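Local coordinates for nuclear inclusion protein A (Tobacco vein mottling virus, PDB 3MMG) that probably acts as a 3C-type cysteine peptidase of the chymotrypsin-like fold, cleaving peptide bonds in the viral polyprotein, at residues Leu21-Asp26 with His46-Asn51; Arg50-Leu55 with Val66-Gln71; Arg108-Ser113 with Val156-Gly161. The protein carries 3 engineered substitutions. All blocks are in the same frame, centred on the assembly; numbering follows the deposited sequence. Where two conformers were deposited one is given.

Interaction 1 (Leu21-Asp26 with His46-Asn51); sequences LENSSD and HLFRRN
The end of strand 18-25 and the loop that follows the short 3-10 turn at His46-Leu47 run side by side, only 7° apart in direction, with the CA atoms of Asn23 and Leu47 7.1 Å from each other. Both belong to the N-terminal barrel of the chymotrypsin-like fold. Asn23 carries the contact. Its CG stands anti to the backbone N, which sends the amide across to the loop, where ND2 donates to Leu47 O at 3.0 Å. The N-H points well at the oxygen (154°) and Leu47 O lies close to the plane of the amide, although ND2 sits above the plane of the Leu47 carbonyl. Next to this bond, toward Leu21, the contact turns apolar: Leu21 CD1 meets Leu47 CD2 at 3.8 Å, the two side chains crossing at about a right angle, while Leu47 CD1 touches Asn23 CB at 3.9 Å. Leu47 CG also lies over the centre of one face of the Phe48 ring. His46 ND1 is hydrogen-bonded to Asp81 OD2, consistent with the His-Asp pair of the catalytic triad in this family, and the His46 ring stacks on an aromatic side chain of the bound peptide. The bond from Asn23 reaches the backbone of Leu47, the residue after that histidine. The Phe48 ring is tilted 71° to the Asn23 amide, and its CD2 comes within 3.7 Å of Asn23 ND2.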
# COMPACT_ATOMS: atom_id res chain seq x y z
N LEU A 21 -1.80 -2.73 -9.58
CA LEU A 21 -0.83 -1.85 -10.23
C LEU A 21 0.20 -2.68 -10.99
O LEU A 21 0.81 -3.59 -10.43
CB LEU A 21 -0.16 -0.94 -9.18
CG LEU A 21 -1.10 -0.12 -8.29
CD1 LEU A 21 -0.27 0.64 -7.24
CD2 LEU A 21 -1.93 0.82 -9.10
N GLU A 22 0.36 -2.39 -12.28
CA GLU A 22 1.36 -3.09 -13.08
C GLU A 22 2.26 -2.03 -13.68
O GLU A 22 1.79 -1.15 -14.39
CB GLU A 22 0.72 -3.95 -14.19
CG GLU A 22 1.77 -4.64 -15.07
CD GLU A 22 1.21 -5.49 -16.21
OE1 GLU A 22 -0.02 -5.45 -16.49
OE2 GLU A 22 2.03 -6.20 -16.85
N ASN A 23 3.55 -2.12 -13.38
CA ASN A 23 4.53 -1.20 -13.92
C ASN A 23 5.42 -2.03 -14.84
O ASN A 23 6.27 -2.77 -14.36
CB ASN A 23 5.35 -0.58 -12.80
CG ASN A 23 6.10 0.65 -13.25
OD1 ASN A 23 5.81 1.18 -14.34
ND2 ASN A 23 7.04 1.13 -12.43
N SER A 24 5.18 -1.90 -16.15
CA SER A 24 5.76 -2.79 -17.16
C SER A 24 6.91 -2.13 -17.90
O SER A 24 6.77 -1.03 -18.40
CB SER A 24 4.69 -3.23 -18.16
OG SER A 24 5.17 -4.25 -19.03
N SER A 25 8.03 -2.84 -17.99
CA SER A 25 9.19 -2.38 -18.74
C SER A 25 9.76 -3.55 -19.54
O SER A 25 9.35 -4.69 -19.36
CB SER A 25 10.24 -1.76 -17.83
OG SER A 25 10.55 -2.61 -16.72
N ASP A 26 10.71 -3.25 -20.43
CA ASP A 26 11.34 -4.30 -21.23
C ASP A 26 12.02 -5.31 -20.31
O ASP A 26 12.97 -4.98 -19.60
CB ASP A 26 12.33 -3.65 -22.24
CG ASP A 26 13.11 -4.68 -23.08
OD1 ASP A 26 12.71 -5.86 -23.17
OD2 ASP A 26 14.14 -4.27 -23.66
N HIS A 46 8.45 1.60 -3.72
CA HIS A 46 9.20 0.61 -4.48
C HIS A 46 8.52 0.11 -5.77
O HIS A 46 9.15 -0.59 -6.57
CB HIS A 46 9.68 -0.54 -3.60
CG HIS A 46 8.67 -1.61 -3.34
ND1 HIS A 46 7.97 -1.68 -2.15
CD2 HIS A 46 8.32 -2.72 -4.04
CE1 HIS A 46 7.20 -2.76 -2.15
NE2 HIS A 46 7.40 -3.42 -3.29
N LEU A 47 7.27 0.52 -5.97
CA LEU A 47 6.62 0.35 -7.27
C LEU A 47 7.45 1.02 -8.38
O LEU A 47 7.43 0.56 -9.51
CB LEU A 47 5.21 0.95 -7.25
CG LEU A 47 4.43 1.03 -8.57
CD1 LEU A 47 4.13 -0.39 -9.08
CD2 LEU A 47 3.18 1.81 -8.30
N PHE A 48 8.18 2.08 -8.04
CA PHE A 48 8.95 2.83 -9.04
C PHE A 48 10.45 2.65 -8.91
O PHE A 48 11.23 3.54 -9.32
CB PHE A 48 8.55 4.29 -9.00
CG PHE A 48 7.08 4.51 -9.21
CD1 PHE A 48 6.27 4.93 -8.17
CD2 PHE A 48 6.51 4.26 -10.46
CE1 PHE A 48 4.89 5.11 -8.37
CE2 PHE A 48 5.15 4.43 -10.67
CZ PHE A 48 4.34 4.85 -9.63
N ARG A 49 10.87 1.52 -8.37
CA ARG A 49 12.28 1.13 -8.33
C ARG A 49 12.95 1.29 -9.68
O ARG A 49 14.08 1.79 -9.77
CB ARG A 49 12.40 -0.33 -7.94
CG ARG A 49 12.29 -0.58 -6.49
CD ARG A 49 12.57 -2.03 -6.21
NE ARG A 49 11.62 -2.96 -6.84
CZ ARG A 49 11.54 -4.24 -6.51
NH1 ARG A 49 12.34 -4.73 -5.57
NH2 ARG A 49 10.68 -5.05 -7.10
N ARG A 50 12.26 0.84 -10.73
CA ARG A 50 12.74 0.96 -12.09
C ARG A 50 12.08 2.17 -12.74
O ARG A 50 10.86 2.32 -12.71
CB ARG A 50 12.42 -0.30 -12.90
CG ARG A 50 12.91 -1.58 -12.27
CD ARG A 50 13.07 -2.67 -13.32
NE ARG A 50 13.76 -3.84 -12.79
CZ ARG A 50 14.58 -4.62 -13.50
NH1 ARG A 50 14.82 -4.38 -14.78
NH2 ARG A 50 15.16 -5.66 -12.91
N ASN A 51 12.91 3.02 -13.33
CA ASN A 51 12.43 4.21 -14.03
C ASN A 51 11.70 3.91 -15.35
O ASN A 51 11.99 2.91 -16.02
CB ASN A 51 13.60 5.17 -14.29
CG ASN A 51 13.13 6.55 -14.69
OD1 ASN A 51 12.26 7.14 -14.04
ND2 ASN A 51 13.70 7.08 -15.78

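Interaction 2 (Arg50-Leu55 with Val66-Gln71); sequences RNNGEL and VANSTQ. Engineered in segment 66-71: Ala67 (natural residue Lys).
The open end of the beta hairpin formed by strands 54-59 and 62-68 lies here, on an outer edge of the N-terminal sheet. Ser69 N donates to Gly53 O at 3.1 Å, nearly along the axis of the C=O and almost straight (167°). The next rung joins Leu55 N to Ala67 O at 2.8 Å and is straighter still (171°), though the donor stands above the carbonyl plane. Past it the pairing is irregular: Val66 and the engineered Ala67 both face Leu55, a classic beta bulge. Leu55 O therefore receives two weak bonds, from Val66 N at 3.0 Å and from Ala67 N at 3.3 Å, each well off line. A water helps here, donating to Leu55 O and accepting weakly from Ala67 N. The side chains of Leu55 and Val66 lie side by side and point the same way, Leu55 CB meeting Val66 CG2 at 3.7 Å. As strand 62-68 ends, Asn68 forms an Asx turn. Its CG is anti to the backbone N (chi1 -164°), and Asn68 OD1 accepts from Thr70 N at 3.2 Å, in the carbonyl plane on a lone pair, as well as from the hydroxyl of Thr70, with OG1 2.8 Å from Asn68 OD1 and above that plane. The turn presents the Thr70 methyl to the loop before strand 54-59, where CG2 meets the amide oxygens of two residues: 3.1 Å separates it from Asn52 OD1, and Asn51 OD1 approaches it as well.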
# COMPACT_ATOMS: atom_id res chain seq x y z
N ARG A 50 12.26 0.84 -10.73
CA ARG A 50 12.74 0.96 -12.09
C ARG A 50 12.08 2.17 -12.74
O ARG A 50 10.86 2.32 -12.71
CB ARG A 50 12.42 -0.30 -12.90
CG ARG A 50 12.91 -1.58 -12.27
CD ARG A 50 13.07 -2.67 -13.32
NE ARG A 50 13.76 -3.84 -12.79
CZ ARG A 50 14.58 -4.62 -13.50
NH1 ARG A 50 14.82 -4.38 -14.78
NH2 ARG A 50 15.16 -5.66 -12.91
N ASN A 51 12.91 3.02 -13.33
CA ASN A 51 12.43 4.21 -14.03
C ASN A 51 11.70 3.91 -15.35
O ASN A 51 11.99 2.91 -16.02
CB ASN A 51 13.60 5.17 -14.29
CG ASN A 51 13.13 6.55 -14.69
OD1 ASN A 51 12.26 7.14 -14.04
ND2 ASN A 51 13.70 7.08 -15.78
N ASN A 52 10.74 4.79 -15.69
CA ASN A 52 10.07 4.78 -17.01
C ASN A 52 9.27 3.53 -17.36
O ASN A 52 9.22 3.12 -18.53
CB ASN A 52 11.08 5.08 -18.15
CG ASN A 52 11.38 6.57 -18.30
OD1 ASN A 52 11.39 7.33 -17.33
ND2 ASN A 52 11.65 6.99 -19.54
N GLY A 53 8.65 2.90 -16.37
CA GLY A 53 7.72 1.82 -16.68
C GLY A 53 6.39 2.39 -17.13
O GLY A 53 6.04 3.52 -16.73
N GLU A 54 5.65 1.63 -17.93
CA GLU A 54 4.26 1.99 -18.29
C GLU A 54 3.34 1.42 -17.23
O GLU A 54 3.34 0.22 -16.98
CB GLU A 54 3.85 1.42 -19.65
CG GLU A 54 4.67 1.91 -20.82
CD GLU A 54 4.04 1.58 -22.17
OE1 GLU A 54 3.25 0.59 -22.28
OE2 GLU A 54 4.36 2.31 -23.14
N LEU A 55 2.53 2.30 -16.64
CA LEU A 55 1.74 1.94 -15.47
C LEU A 55 0.30 1.67 -15.89
O LEU A 55 -0.31 2.50 -16.58
CB LEU A 55 1.77 3.08 -14.47
CG LEU A 55 0.96 2.90 -13.18
CD1 LEU A 55 1.53 1.77 -12.31
CD2 LEU A 55 0.98 4.23 -12.41
N VAL A 66 -2.30 4.24 -18.00
CA VAL A 66 -1.82 5.64 -17.99
C VAL A 66 -0.49 5.80 -18.75
O VAL A 66 -0.09 6.92 -19.10
CB VAL A 66 -1.77 6.23 -16.54
CG1 VAL A 66 -3.15 6.17 -15.89
CG2 VAL A 66 -0.77 5.51 -15.67
N ALA A 67 0.15 4.68 -19.04
CA ALA A 67 1.44 4.61 -19.74
C ALA A 67 2.58 5.15 -18.89
O ALA A 67 2.63 4.89 -17.69
CB ALA A 67 1.37 5.27 -21.11
N ASN A 68 3.48 5.92 -19.50
CA ASN A 68 4.72 6.32 -18.85
C ASN A 68 4.50 7.05 -17.53
O ASN A 68 3.98 8.17 -17.51
CB ASN A 68 5.51 7.19 -19.84
CG ASN A 68 6.95 7.36 -19.46
OD1 ASN A 68 7.32 7.38 -18.29
ND2 ASN A 68 7.79 7.51 -20.48
N SER A 69 4.90 6.42 -16.41
CA SER A 69 4.63 6.96 -15.07
C SER A 69 5.36 8.27 -14.71
O SER A 69 4.92 9.03 -13.84
CB SER A 69 4.95 5.90 -14.02
OG SER A 69 6.30 6.02 -13.63
N THR A 70 6.46 8.56 -15.42
CA THR A 70 7.24 9.78 -15.12
C THR A 70 6.51 11.10 -15.39
O THR A 70 6.95 12.16 -14.96
CB THR A 70 8.64 9.76 -15.80
OG1 THR A 70 8.49 9.66 -17.22
CG2 THR A 70 9.47 8.59 -15.32
N GLN A 71 5.39 11.04 -16.10
CA GLN A 71 4.60 12.24 -16.36
C GLN A 71 3.67 12.59 -15.22
O GLN A 71 3.05 13.65 -15.23
CB GLN A 71 3.77 12.07 -17.64
CG GLN A 71 2.66 11.02 -17.53
CD GLN A 71 1.92 10.85 -18.83
OE1 GLN A 71 1.05 11.65 -19.16
NE2 GLN A 71 2.26 9.81 -19.56
O HOH W 1 -0.04 1.66 -19.36

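Interaction 3 (Arg108-Ser113 with Val156-Gly161); sequences RVCMVS and VSIIDG
The guanidinium of Arg108 has one face covered by the methyl CD1 of Ile158, which is 4.0 Å from Arg108 CZ and about equally close to NE and NH2. This packing lies where strands 109-116 and 154-157 pair to close the six-stranded C-terminal barrel of the chymotrypsin-like fold. Arg108 bends at chi3 (-69°), so that NE and NH2 as well as CB lie near CD1. Ile158 meets it from the crowded position, CG1 lying between the backbone N and the carbonyl carbon (chi1 49°) and only 3.3 Å from Arg108 O. That oxygen also accepts Ile158 N at 3.0 Å, in the carbonyl plane and nearly straight (166°). Further along, the antiparallel strands exchange both bonds of a hydrogen-bonded pair: Cys110 N gives to Val156 O, and Val156 N to Cys110 O, each at 2.9 Å. On the sheet face that carries Cys110 and Val156, Cys110 SG touches Ile158 CG2 at 3.6 Å; nearby, CG2 of Val112 and CG2 of Val156 meet obliquely at the same separation, and Ile14 of helix 12-15 packs on both valines. Val109 and Ser157 point to the other face, against Leu164. Ser157 also shapes the chain leaving the strand. Ser157 OG, also hydrogen-bonded to Asp107, accepts from Ile159 N at 2.9 Å to make an ST turn.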
# COMPACT_ATOMS: atom_id res chain seq x y z
N ARG A 108 -4.68 -5.35 16.26
CA ARG A 108 -4.33 -6.52 15.47
C ARG A 108 -4.86 -6.21 14.07
O ARG A 108 -5.80 -5.42 13.91
CB ARG A 108 -5.01 -7.77 16.04
CG ARG A 108 -4.61 -8.00 17.51
CD ARG A 108 -5.08 -9.34 18.02
NE ARG A 108 -6.53 -9.44 18.16
CZ ARG A 108 -7.21 -9.07 19.25
NH1 ARG A 108 -6.56 -8.53 20.28
NH2 ARG A 108 -8.53 -9.23 19.32
N VAL A 109 -4.24 -6.83 13.07
CA VAL A 109 -4.55 -6.46 11.67
C VAL A 109 -4.93 -7.65 10.80
O VAL A 109 -4.45 -8.77 11.01
CB VAL A 109 -3.38 -5.69 10.97
CG1 VAL A 109 -3.12 -4.33 11.65
CG2 VAL A 109 -2.11 -6.55 10.92
N CYS A 110 -5.84 -7.40 9.84
CA CYS A 110 -6.11 -8.32 8.71
C CYS A 110 -5.68 -7.70 7.40
O CYS A 110 -5.90 -6.50 7.18
CB CYS A 110 -7.61 -8.63 8.58
SG CYS A 110 -8.33 -9.56 9.90
N MET A 111 -5.14 -8.52 6.49
CA MET A 111 -4.83 -8.02 5.16
C MET A 111 -6.10 -8.12 4.34
O MET A 111 -6.84 -9.12 4.42
CB MET A 111 -3.68 -8.81 4.56
CG MET A 111 -3.19 -8.22 3.24
SD MET A 111 -1.70 -9.07 2.65
CE MET A 111 -0.54 -8.72 3.97
N VAL A 112 -6.35 -7.09 3.55
CA VAL A 112 -7.53 -7.05 2.69
C VAL A 112 -7.08 -6.94 1.23
O VAL A 112 -6.16 -6.18 0.92
CB VAL A 112 -8.43 -5.87 3.04
CG1 VAL A 112 -9.55 -5.76 2.01
CG2 VAL A 112 -9.01 -6.04 4.44
N SER A 113 -7.75 -7.66 0.34
CA SER A 113 -7.43 -7.52 -1.09
C SER A 113 -8.72 -7.69 -1.89
O SER A 113 -9.84 -7.71 -1.34
CB SER A 113 -6.34 -8.55 -1.47
OG SER A 113 -5.89 -8.39 -2.80
N VAL A 156 -5.51 -3.76 7.92
CA VAL A 156 -6.70 -3.10 8.47
C VAL A 156 -6.87 -3.48 9.94
O VAL A 156 -6.82 -4.67 10.28
CB VAL A 156 -7.98 -3.51 7.65
CG1 VAL A 156 -9.23 -2.83 8.22
CG2 VAL A 156 -7.81 -3.13 6.19
N SER A 157 -7.07 -2.50 10.81
CA SER A 157 -7.29 -2.82 12.23
C SER A 157 -8.63 -3.54 12.45
O SER A 157 -9.67 -3.13 11.93
CB SER A 157 -7.34 -1.52 13.04
OG SER A 157 -7.74 -1.81 14.38
N ILE A 158 -8.62 -4.61 13.25
CA ILE A 158 -9.88 -5.24 13.64
C ILE A 158 -10.52 -4.55 14.84
O ILE A 158 -11.62 -4.94 15.29
CB ILE A 158 -9.71 -6.77 13.87
CG1 ILE A 158 -8.51 -7.09 14.78
CG2 ILE A 158 -9.52 -7.46 12.55
CD1 ILE A 158 -8.69 -6.82 16.27
N ILE A 159 -9.87 -3.51 15.37
CA ILE A 159 -10.49 -2.68 16.42
C ILE A 159 -11.55 -1.74 15.83
O ILE A 159 -12.70 -1.71 16.28
CB ILE A 159 -9.43 -1.84 17.21
CG1 ILE A 159 -8.28 -2.72 17.76
CG2 ILE A 159 -10.11 -1.04 18.32
CD1 ILE A 159 -8.72 -3.84 18.70
N ASP A 160 -11.16 -0.99 14.80
CA ASP A 160 -12.04 0.05 14.24
C ASP A 160 -12.10 0.09 12.71
O ASP A 160 -12.70 1.02 12.13
CB ASP A 160 -11.60 1.42 14.80
CG ASP A 160 -10.19 1.81 14.36
OD1 ASP A 160 -9.53 1.06 13.58
OD2 ASP A 160 -9.72 2.87 14.83
N GLY A 161 -11.51 -0.91 12.05
CA GLY A 161 -11.52 -0.96 10.57
C GLY A 161 -10.72 0.11 9.84
O GLY A 161 -10.82 0.23 8.63

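How the interactions relate
Interactions 1 and 2 belong together, sharing Arg50 and Asn51 and meeting on neighbouring strands of the N-terminal sheet: Ser24 O lies 2.9 Å from Glu54 N, a probable hydrogen bond, and Phe48 packs on Ser69. Interaction 3 stands apart in the C-terminal barrel, on the opposite side of the chain's centre, about 28 Å from interaction 1 and 31 Å from interaction 2, centre to centre. Interactions 1 and 3 are largely buried, whereas interaction 2 is partly open. Their chemistry differs too: one side-chain amide ties strand to loop in interaction 1, backbone rungs, loosened at a bulge and helped by a water, join the edge hairpin in interaction 2, and regular pairing with aliphatic packing closes the barrel in interaction 3.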